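PDB 4XFK: putative branched chain amino acid ABC transporter, periplasmic amino acid-binding protein from Brucella ovis, which probably binds branched-chain and other small amino acids in the periplasm and hands them to an ABC-type amino-acid transport system. Local coordinates for residues K13-E18 with L56-Q61; I82-S87 with L115-L120; G156-S161 with E186-T191. The protein carries 1 engineered substitution. All blocks are in the same frame, centred on the assembly; numbering follows the deposited sequence.

Interaction 1: K13-E18 with L56-Q61; sequences KIALVE and LEYDNQ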
loop_
_atom_site.group_PDB
_atom_site.type_symbol
_atom_site.label_atom_id
_atom_site.label_comp_id
_atom_site.label_asym_id
_atom_site.label_seq_id
_atom_site.Cartn_x
_atom_site.Cartn_y
_atom_site.Cartn_z
ATOM N N LYS A 13 13.613 -0.853 18.870
ATOM C CA LYS A 13 14.365 -1.190 17.670
ATOM C C LYS A 13 13.400 -1.676 16.595
ATOM O O LYS A 13 12.700 -2.686 16.775
ATOM C CB LYS A 13 15.403 -2.271 17.972
ATOM C CG LYS A 13 16.482 -1.824 18.966
ATOM C CD LYS A 13 17.522 -2.920 19.178
ATOM C CE LYS A 13 18.634 -2.479 20.122
ATOM N NZ LYS A 13 19.699 -3.517 20.204
ATOM N N ILE A 14 13.373 -0.960 15.475
ATOM C CA ILE A 14 12.456 -1.258 14.383
ATOM C C ILE A 14 13.246 -1.676 13.158
ATOM O O ILE A 14 14.104 -0.926 12.680
ATOM C CB ILE A 14 11.576 -0.035 14.049
ATOM C CG1 ILE A 14 10.797 0.405 15.290
ATOM C CG2 ILE A 14 10.632 -0.346 12.894
ATOM C CD1 ILE A 14 9.817 1.526 15.039
ATOM N N ALA A 15 12.947 -2.873 12.653
ATOM C CA ALA A 15 13.640 -3.416 11.492
ATOM C C ALA A 15 12.840 -3.223 10.214
ATOM O O ALA A 15 11.696 -3.652 10.120
ATOM C CB ALA A 15 13.925 -4.888 11.690
ATOM N N LEU A 16 13.464 -2.599 9.225
ATOM C CA LEU A 16 12.878 -2.450 7.895
ATOM C C LEU A 16 13.447 -3.558 7.023
ATOM O O LEU A 16 14.659 -3.609 6.768
ATOM C CB LEU A 16 13.239 -1.081 7.316
ATOM C CG LEU A 16 12.793 -0.822 5.879
ATOM C CD1 LEU A 16 11.276 -0.849 5.751
ATOM C CD2 LEU A 16 13.354 0.507 5.368
ATOM N N VAL A 17 12.585 -4.479 6.608
ATOM C CA VAL A 17 13.014 -5.596 5.782
ATOM C C VAL A 17 12.438 -5.378 4.391
ATOM O O VAL A 17 11.249 -5.587 4.156
ATOM C CB VAL A 17 12.533 -6.938 6.361
ATOM C CG1 VAL A 17 12.950 -8.101 5.463
ATOM C CG2 VAL A 17 13.059 -7.127 7.784
ATOM N N GLU A 18 13.288 -4.939 3.475
ATOM C CA GLU A 18 12.839 -4.468 2.170
ATOM C C GLU A 18 13.890 -4.695 1.108
ATOM O O GLU A 18 15.046 -4.962 1.418
ATOM C CB GLU A 18 12.493 -2.972 2.209
ATOM C CG GLU A 18 11.037 -2.686 2.513
ATOM C CD GLU A 18 10.110 -3.280 1.469
ATOM O OE1 GLU A 18 10.582 -3.567 0.345
ATOM O OE2 GLU A 18 8.914 -3.462 1.767
ATOM N N LEU A 56 16.731 -0.267 12.014
ATOM C CA LEU A 56 17.639 -1.308 11.563
ATOM C C LEU A 56 17.200 -1.780 10.190
ATOM O O LEU A 56 16.124 -2.349 10.031
ATOM C CB LEU A 56 17.606 -2.487 12.532
ATOM C CG LEU A 56 17.910 -2.203 14.004
ATOM C CD1 LEU A 56 17.887 -3.508 14.794
ATOM C CD2 LEU A 56 19.237 -1.472 14.165
ATOM N N GLU A 57 18.021 -1.551 9.180
ATOM C CA GLU A 57 17.637 -1.894 7.815
ATOM C C GLU A 57 18.230 -3.222 7.378
ATOM O O GLU A 57 19.402 -3.501 7.640
ATOM C CB GLU A 57 18.076 -0.783 6.864
ATOM C CG GLU A 57 17.422 0.567 7.158
ATOM C CD GLU A 57 17.967 1.682 6.287
ATOM O OE1 GLU A 57 17.660 1.702 5.079
ATOM O OE2 GLU A 57 18.710 2.541 6.802
ATOM N N TYR A 58 17.410 -4.036 6.713
ATOM C CA TYR A 58 17.826 -5.334 6.177
ATOM C C TYR A 58 17.442 -5.429 4.712
ATOM O O TYR A 58 16.267 -5.540 4.373
ATOM C CB TYR A 58 17.202 -6.493 6.973
ATOM C CG TYR A 58 17.634 -6.489 8.414
ATOM C CD1 TYR A 58 16.989 -5.684 9.343
ATOM C CD2 TYR A 58 18.701 -7.266 8.847
ATOM C CE1 TYR A 58 17.400 -5.646 10.661
ATOM C CE2 TYR A 58 19.110 -7.241 10.170
ATOM C CZ TYR A 58 18.454 -6.426 11.066
ATOM O OH TYR A 58 18.845 -6.380 12.383
ATOM N N ASP A 59 18.441 -5.354 3.849
ATOM C CA ASP A 59 18.253 -5.435 2.406
ATOM C C ASP A 59 17.950 -6.874 2.026
ATOM O O ASP A 59 18.804 -7.746 2.132
ATOM C CB ASP A 59 19.531 -4.943 1.729
ATOM C CG ASP A 59 19.430 -4.865 0.216
ATOM O OD1 ASP A 59 18.334 -5.078 -0.353
ATOM O OD2 ASP A 59 20.484 -4.574 -0.406
ATOM N N ASN A 60 16.713 -7.122 1.611
ATOM C CA ASN A 60 16.279 -8.448 1.221
ATOM C C ASN A 60 16.334 -8.589 -0.292
ATOM O O ASN A 60 15.515 -8.008 -1.012
ATOM C CB ASN A 60 14.853 -8.734 1.704
ATOM C CG ASN A 60 14.344 -10.068 1.207
ATOM O OD1 ASN A 60 15.139 -10.979 0.948
ATOM N ND2 ASN A 60 13.030 -10.191 1.040
ATOM N N GLN A 61 17.300 -9.368 -0.772
ATOM C CA GLN A 61 17.491 -9.556 -2.206
ATOM C C GLN A 61 16.893 -10.860 -2.702
ATOM O O GLN A 61 16.962 -11.168 -3.886
ATOM C CB GLN A 61 18.983 -9.528 -2.525
ATOM C CG GLN A 61 19.586 -8.153 -2.347
ATOM C CD GLN A 61 19.156 -7.205 -3.451
ATOM O OE1 GLN A 61 19.216 -7.547 -4.636
ATOM N NE2 GLN A 61 18.711 -6.014 -3.072
HETATM O O HOH W 1 11.445 -7.777 2.003
#

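Interaction 2: I82-S87 with L115-L120; sequences IVQGSS and LGAEAL. With NA (sodium ion), chain D; ACT (acetate ion), chain B.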
loop_
_atom_site.group_PDB
_atom_site.type_symbol
_atom_site.label_atom_id
_atom_site.label_comp_id
_atom_site.label_asym_id
_atom_site.label_seq_id
_atom_site.Cartn_x
_atom_site.Cartn_y
_atom_site.Cartn_z
ATOM N N ILE A 82 8.922 -5.355 13.111
ATOM C CA ILE A 82 9.319 -5.567 11.724
ATOM C C ILE A 82 8.401 -4.734 10.838
ATOM O O ILE A 82 7.179 -4.791 10.996
ATOM C CB ILE A 82 9.126 -7.048 11.317
ATOM C CG1 ILE A 82 9.887 -7.988 12.262
ATOM C CG2 ILE A 82 9.503 -7.271 9.846
ATOM C CD1 ILE A 82 11.387 -7.814 12.234
ATOM N N VAL A 83 8.978 -3.991 9.905
ATOM C CA VAL A 83 8.214 -3.202 8.946
ATOM C C VAL A 83 8.566 -3.628 7.518
ATOM O O VAL A 83 9.748 -3.811 7.190
ATOM C CB VAL A 83 8.529 -1.716 9.116
ATOM C CG1 VAL A 83 7.962 -0.918 7.980
ATOM C CG2 VAL A 83 8.015 -1.215 10.474
ATOM N N GLN A 84 7.541 -3.777 6.679
ATOM C CA GLN A 84 7.719 -4.188 5.291
ATOM C C GLN A 84 6.438 -3.851 4.540
ATOM O O GLN A 84 5.370 -3.739 5.155
ATOM C CB GLN A 84 8.021 -5.692 5.216
ATOM C CG GLN A 84 8.219 -6.252 3.801
ATOM C CD GLN A 84 6.920 -6.729 3.163
ATOM O OE1 GLN A 84 5.875 -6.769 3.813
ATOM N NE2 GLN A 84 6.985 -7.090 1.882
ATOM N N GLY A 85 6.522 -3.676 3.220
ATOM C CA GLY A 85 5.317 -3.461 2.436
ATOM C C GLY A 85 5.362 -3.680 0.932
ATOM O O GLY A 85 4.319 -3.583 0.284
ATOM N N SER A 86 6.524 -3.975 0.348
ATOM C CA SER A 86 6.590 -3.958 -1.119
ATOM C C SER A 86 6.078 -5.204 -1.836
ATOM O O SER A 86 5.855 -5.150 -3.038
ATOM C CB SER A 86 8.006 -3.634 -1.611
ATOM O OG SER A 86 8.911 -4.659 -1.237
ATOM N N SER A 87 5.900 -6.315 -1.135
ATOM C CA SER A 87 5.431 -7.550 -1.780
ATOM C C SER A 87 4.568 -8.374 -0.852
ATOM O O SER A 87 4.988 -8.690 0.256
ATOM C CB SER A 87 6.612 -8.415 -2.224
ATOM O OG SER A 87 6.176 -9.735 -2.516
ATOM N N LEU A 115 3.071 -2.042 6.052
ATOM C CA LEU A 115 2.806 -0.709 5.541
ATOM C C LEU A 115 2.366 -0.683 4.088
ATOM O O LEU A 115 2.221 0.402 3.515
ATOM C CB LEU A 115 4.037 0.194 5.714
ATOM C CG LEU A 115 4.492 0.474 7.155
ATOM C CD1 LEU A 115 5.643 1.461 7.156
ATOM C CD2 LEU A 115 3.355 1.005 8.014
ATOM N N GLY A 116 2.141 -1.847 3.476
ATOM C CA GLY A 116 1.710 -1.823 2.092
ATOM C C GLY A 116 1.577 -3.116 1.322
ATOM O O GLY A 116 1.456 -3.068 0.095
ATOM N N ALA A 117 1.634 -4.268 1.987
ATOM C CA ALA A 117 1.359 -5.528 1.293
ATOM C C ALA A 117 -0.150 -5.714 1.295
ATOM O O ALA A 117 -0.759 -5.806 2.366
ATOM C CB ALA A 117 2.048 -6.662 1.991
ATOM N N GLU A 118 -0.741 -5.751 0.099
ATOM C CA GLU A 118 -2.178 -5.504 -0.048
ATOM C C GLU A 118 -3.054 -6.740 -0.319
ATOM O O GLU A 118 -4.270 -6.618 -0.497
ATOM C CB GLU A 118 -2.419 -4.382 -1.080
ATOM C CG GLU A 118 -1.615 -3.116 -0.734
ATOM C CD GLU A 118 -2.086 -1.852 -1.430
ATOM O OE1 GLU A 118 -3.254 -1.787 -1.885
ATOM O OE2 GLU A 118 -1.269 -0.910 -1.504
ATOM N N ALA A 119 -2.453 -7.928 -0.322
ATOM C CA ALA A 119 -3.231 -9.157 -0.527
ATOM C C ALA A 119 -4.253 -9.383 0.591
ATOM O O ALA A 119 -3.988 -9.121 1.762
ATOM C CB ALA A 119 -2.310 -10.349 -0.645
ATOM N N LEU A 120 -5.420 -9.894 0.223
ATOM C CA LEU A 120 -6.508 -10.068 1.178
ATOM C C LEU A 120 -6.162 -10.912 2.402
ATOM O O LEU A 120 -6.580 -10.589 3.509
ATOM C CB LEU A 120 -7.722 -10.684 0.477
ATOM C CG LEU A 120 -8.346 -9.792 -0.588
ATOM C CD1 LEU A 120 -9.427 -10.546 -1.335
ATOM C CD2 LEU A 120 -8.902 -8.535 0.038
HETATM NA NA NA D . 3.134 -2.353 -1.264
HETATM C C ACT B . 1.589 -6.374 -3.224
HETATM O O ACT B . 2.218 -7.421 -3.501
HETATM O OXT ACT B . 1.086 -6.309 -2.078
HETATM C CH3 ACT B . 1.459 -5.265 -4.220
HETATM O O HOH W 2 4.307 -2.799 -3.097
HETATM O O HOH W 3 1.508 -1.361 -2.492
#

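Interaction 3: G156-S161 with E186-T191; sequences GERAYS and EVVDKT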
loop_
_atom_site.group_PDB
_atom_site.type_symbol
_atom_site.label_atom_id
_atom_site.label_comp_id
_atom_site.label_asym_id
_atom_site.label_seq_id
_atom_site.Cartn_x
_atom_site.Cartn_y
_atom_site.Cartn_z
ATOM N N GLY A 156 -17.431 2.615 -18.333
ATOM C CA GLY A 156 -18.191 1.967 -19.389
ATOM C C GLY A 156 -18.639 0.568 -19.004
ATOM O O GLY A 156 -18.275 0.060 -17.942
ATOM N N GLU A 157 -19.423 -0.067 -19.868
ATOM C CA GLU A 157 -20.013 -1.360 -19.540
ATOM C C GLU A 157 -19.079 -2.542 -19.738
ATOM O O GLU A 157 -19.369 -3.636 -19.262
ATOM C CB GLU A 157 -21.276 -1.614 -20.366
ATOM C CG GLU A 157 -22.360 -0.564 -20.216
ATOM C CD GLU A 157 -22.242 0.544 -21.240
ATOM O OE1 GLU A 157 -21.140 0.722 -21.801
ATOM O OE2 GLU A 157 -23.257 1.229 -21.491
ATOM N N ARG A 158 -17.975 -2.332 -20.450
ATOM C CA ARG A 158 -17.088 -3.435 -20.795
ATOM C C ARG A 158 -15.705 -3.245 -20.191
ATOM O O ARG A 158 -15.106 -2.173 -20.307
ATOM C CB ARG A 158 -16.985 -3.585 -22.312
ATOM C CG ARG A 158 -18.275 -4.078 -22.965
ATOM C CD ARG A 158 -18.187 -4.079 -24.483
ATOM N NE ARG A 158 -17.248 -5.064 -25.020
ATOM C CZ ARG A 158 -17.549 -6.337 -25.254
ATOM N NH1 ARG A 158 -18.763 -6.797 -24.982
ATOM N NH2 ARG A 158 -16.631 -7.155 -25.754
ATOM N N ALA A 159 -15.197 -4.292 -19.553
ATOM C CA ALA A 159 -13.920 -4.193 -18.863
ATOM C C ALA A 159 -13.031 -5.399 -19.125
ATOM O O ALA A 159 -13.511 -6.497 -19.422
ATOM C CB ALA A 159 -14.137 -4.018 -17.371
ATOM N N TYR A 160 -11.727 -5.169 -19.014
ATOM C CA TYR A 160 -10.723 -6.223 -19.061
ATOM C C TYR A 160 -10.031 -6.241 -17.698
ATOM O O TYR A 160 -9.936 -5.202 -17.041
ATOM C CB TYR A 160 -9.705 -5.918 -20.168
ATOM C CG TYR A 160 -8.846 -7.092 -20.591
ATOM C CD1 TYR A 160 -7.742 -7.479 -19.851
ATOM C CD2 TYR A 160 -9.137 -7.799 -21.748
ATOM C CE1 TYR A 160 -6.958 -8.555 -20.240
ATOM C CE2 TYR A 160 -8.364 -8.867 -22.143
ATOM C CZ TYR A 160 -7.277 -9.242 -21.389
ATOM O OH TYR A 160 -6.521 -10.312 -21.806
ATOM N N SER A 161 -9.554 -7.407 -17.274
ATOM C CA SER A 161 -8.749 -7.526 -16.056
ATOM C C SER A 161 -7.396 -8.128 -16.411
ATOM O O SER A 161 -7.339 -9.209 -16.981
ATOM C CB SER A 161 -9.467 -8.418 -15.039
ATOM O OG SER A 161 -8.645 -8.699 -13.917
ATOM N N GLU A 186 -19.089 -5.660 -17.424
ATOM C CA GLU A 186 -18.855 -7.054 -17.738
ATOM C C GLU A 186 -17.361 -7.252 -17.895
ATOM O O GLU A 186 -16.706 -6.503 -18.622
ATOM C CB GLU A 186 -19.572 -7.441 -19.029
ATOM C CG GLU A 186 -19.369 -8.894 -19.429
ATOM C CD GLU A 186 -19.955 -9.229 -20.785
ATOM O OE1 GLU A 186 -20.892 -8.532 -21.235
ATOM O OE2 GLU A 186 -19.468 -10.200 -21.397
ATOM N N VAL A 187 -16.818 -8.248 -17.206
ATOM C CA VAL A 187 -15.426 -8.609 -17.405
ATOM C C VAL A 187 -15.367 -9.483 -18.657
ATOM O O VAL A 187 -15.567 -10.701 -18.599
ATOM C CB VAL A 187 -14.822 -9.317 -16.171
ATOM C CG1 VAL A 187 -13.350 -9.607 -16.390
ATOM C CG2 VAL A 187 -14.995 -8.443 -14.931
ATOM N N VAL A 188 -15.133 -8.833 -19.794
ATOM C CA VAL A 188 -15.183 -9.482 -21.104
ATOM C C VAL A 188 -14.100 -10.542 -21.236
ATOM O O VAL A 188 -14.322 -11.617 -21.800
ATOM C CB VAL A 188 -15.010 -8.443 -22.231
ATOM C CG1 VAL A 188 -14.836 -9.122 -23.584
ATOM C CG2 VAL A 188 -16.191 -7.491 -22.257
ATOM N N ASP A 189 -12.918 -10.226 -20.718
ATOM C CA ASP A 189 -11.802 -11.147 -20.783
ATOM C C ASP A 189 -10.858 -10.804 -19.646
ATOM O O ASP A 189 -10.940 -9.718 -19.071
ATOM C CB ASP A 189 -11.108 -11.041 -22.149
ATOM C CG ASP A 189 -10.287 -12.268 -22.493
ATOM O OD1 ASP A 189 -10.307 -13.245 -21.715
ATOM O OD2 ASP A 189 -9.627 -12.259 -23.558
ATOM N N LYS A 190 -9.993 -11.744 -19.294
ATOM C CA LYS A 190 -9.059 -11.530 -18.201
ATOM C C LYS A 190 -7.794 -12.349 -18.389
ATOM O O LYS A 190 -7.796 -13.370 -19.079
ATOM C CB LYS A 190 -9.716 -11.841 -16.853
ATOM C CG LYS A 190 -10.188 -13.272 -16.696
ATOM C CD LYS A 190 -11.173 -13.401 -15.543
ATOM C CE LYS A 190 -11.883 -14.743 -15.581
ATOM N NZ LYS A 190 -12.924 -14.846 -14.518
ATOM N N THR A 191 -6.717 -11.886 -17.766
ATOM C CA THR A 191 -5.400 -12.485 -17.905
ATOM C C THR A 191 -4.641 -12.407 -16.592
ATOM O O THR A 191 -4.653 -11.371 -15.927
ATOM C CB THR A 191 -4.556 -11.693 -18.924
ATOM O OG1 THR A 191 -5.086 -11.889 -20.235
ATOM C CG2 THR A 191 -3.083 -12.116 -18.889
HETATM O O HOH W 4 -6.789 -10.726 -14.184
#

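Interaction 1: K13-E18 with L56-Q61
Tyr58 covers Ala15 on one face of the sheet where strand 13-18 runs parallel to strand 54-59. Its CG stands anti to the carbonyl carbon, beside the backbone N (chi1 -62°). Tyr58 CB lies 3.9 Å from Leu16 O and touches Val17 CG2. Tyr58 CD1 comes next, 3.9 Å from Ala15 CB. Tyr58 CE1 is nearer still, 3.7 Å from Ala15 CB. The methyl meets the ring obliquely. The tip, OH, hydrogen-bonds to Asp77, and Arg70 and Ala74 of helix 63-76 touch the side chain.

Beneath these side chains the backbones are joined by hydrogen bonds whose donor comes from each strand in turn. Leu56 N donates to Ile14 O over 2.8 Å, and Leu56 O accepts from Leu16 N. In the loop past Asp59, Asn60 N meets Glu18 O at 2.7 Å. A water accepts a hydrogen bond from Asn60 ND2 and donates one to Val17 O; ND2 also bonds to Gly63. The two strands and helix 26-44 form a beta-alpha-beta unit of the first lobe. Glu18 bonds to Ser86 and Gly85, and Glu57 pairs with Arg32. The direct hydrogen bonds all run between main chains and fix the register; Ala15, Val17 and Tyr58 add apolar packing.

Interaction 2: I82-S87 with L115-L120
The amide of Gln84 lies by Ala117, with Gln84 OE1 4.2 Å from Ala117 CB. The setting is the Rossmann-like parallel sheet of a periplasmic binding protein, where loops leave the C-terminal ends of neighbouring strands. On the other branch of the amide, Gln84 NE2 donates to Ser87 O at 3.0 Å, and that acceptor lies close to the amide plane. OE1 also bonds to Tyr112, so both ends of the amide are held and its rotation is fixed. Helix 88-104 packs against the same side chain through Val90, Ala91 and Ile94. A second flat group is an acetate ion, probably from the crystallisation liquor. Glu118 N donates to acetate OXT over 2.9 Å in a nearly straight bond (171°), and Ser88 and Tyr166 bind the ion too. The acetate may mimic the carboxylate of an amino acid, as bound in relatives of this family.

A sodium ion joins the two loops. Gly85 O binds it at 2.3 Å, and Gly116 O does so at the same distance. Two waters and Tyr31 complete five ligands. Gly85 O and Gly116 O are only 2.9 Å apart; the shared ion would offset their repulsion. Ser86 O holds one water; Glu118 OE2 accepts from the other, while OE1 pairs with Arg141.

On the strand side of the ion, Leu115 N donates to Gln84 O over 3.0 Å. Val83 and Leu115 pack tightly beside it, with Val83 CG1 only 3.4 Å from Leu115 CD1.

Interaction 3: G156-S161 with E186-T191
The first torsions of Tyr160 and Thr191 set Tyr160 CG anti to the backbone N (chi1 -164°) and Thr191 OG1 anti to the carbonyl carbon (chi1 -70°). The two hydroxyls share a short hydrogen bond, Tyr160 OH to Thr191 OG1 at 2.6 Å.

The contact is the parallel strand pair of a beta-alpha-beta unit in the second lobe, with helix 167-184 as the crossover. The strand segments are strongly twisted, at 47° to each other. Glu186 N donates to Glu157 O over 2.7 Å. Ala159 follows, accepting from Val188 N and donating to Glu186 O. Ser161 N then goes to Asp189 O at 3.2 Å. Strand 186-193 thus spends one extra residue between two successive bonding sites, a beta bulge at Val188 and Asp189. Val188 has a helix-like backbone there.

The bulge supplies one face of the Tyr160 ring. Asp189 O sits above it, offset toward the rim. Asp189 also lies beside the ring, its CB 3.5 Å from Tyr160 CE2. Ala211, Val213 and helix 202-210 add further packing to Tyr160.

Val188 meets the Arg158 guanidinium. Val188 CG2 lies over the centre of one face, 3.5 Å from Arg158 CZ. Val188 CG1 comes 3.4 Å from Arg158 NH2. The Arg158 chain bends at chi3, and its NE and NH2 bond to the carbonyls of Asn212 and Ala211. These bonds fix the guanidinium, and Val188 packs on its face.

Asp189 finally turns back on its own strand: Lys190 N donates to Asp189 OD1 at 2.9 Å, from above the carboxylate plane.

Overall arrangement
Interactions 1 and 2 belong to one parallel sheet, where strands 13-18 and 81-84 are neighbours. Their centres are 13 Å apart and they touch directly: Ala15 O takes Val83 N, and Glu18 ties the two contacts. Interaction 3 lies in the other sheet, about 39 Å from interaction 1 between centres and across the middle of the chain. Interactions 1 and 3 are parallel pairs of beta-alpha-beta units, both partly buried at the edge of the fold. The first keeps a regular register; the third has a bulge and direct side-chain bonding. Interaction 2 is the buried one, near the centre of the chain, and adds a shared sodium ion to one backbone bond where the strand pairing ends.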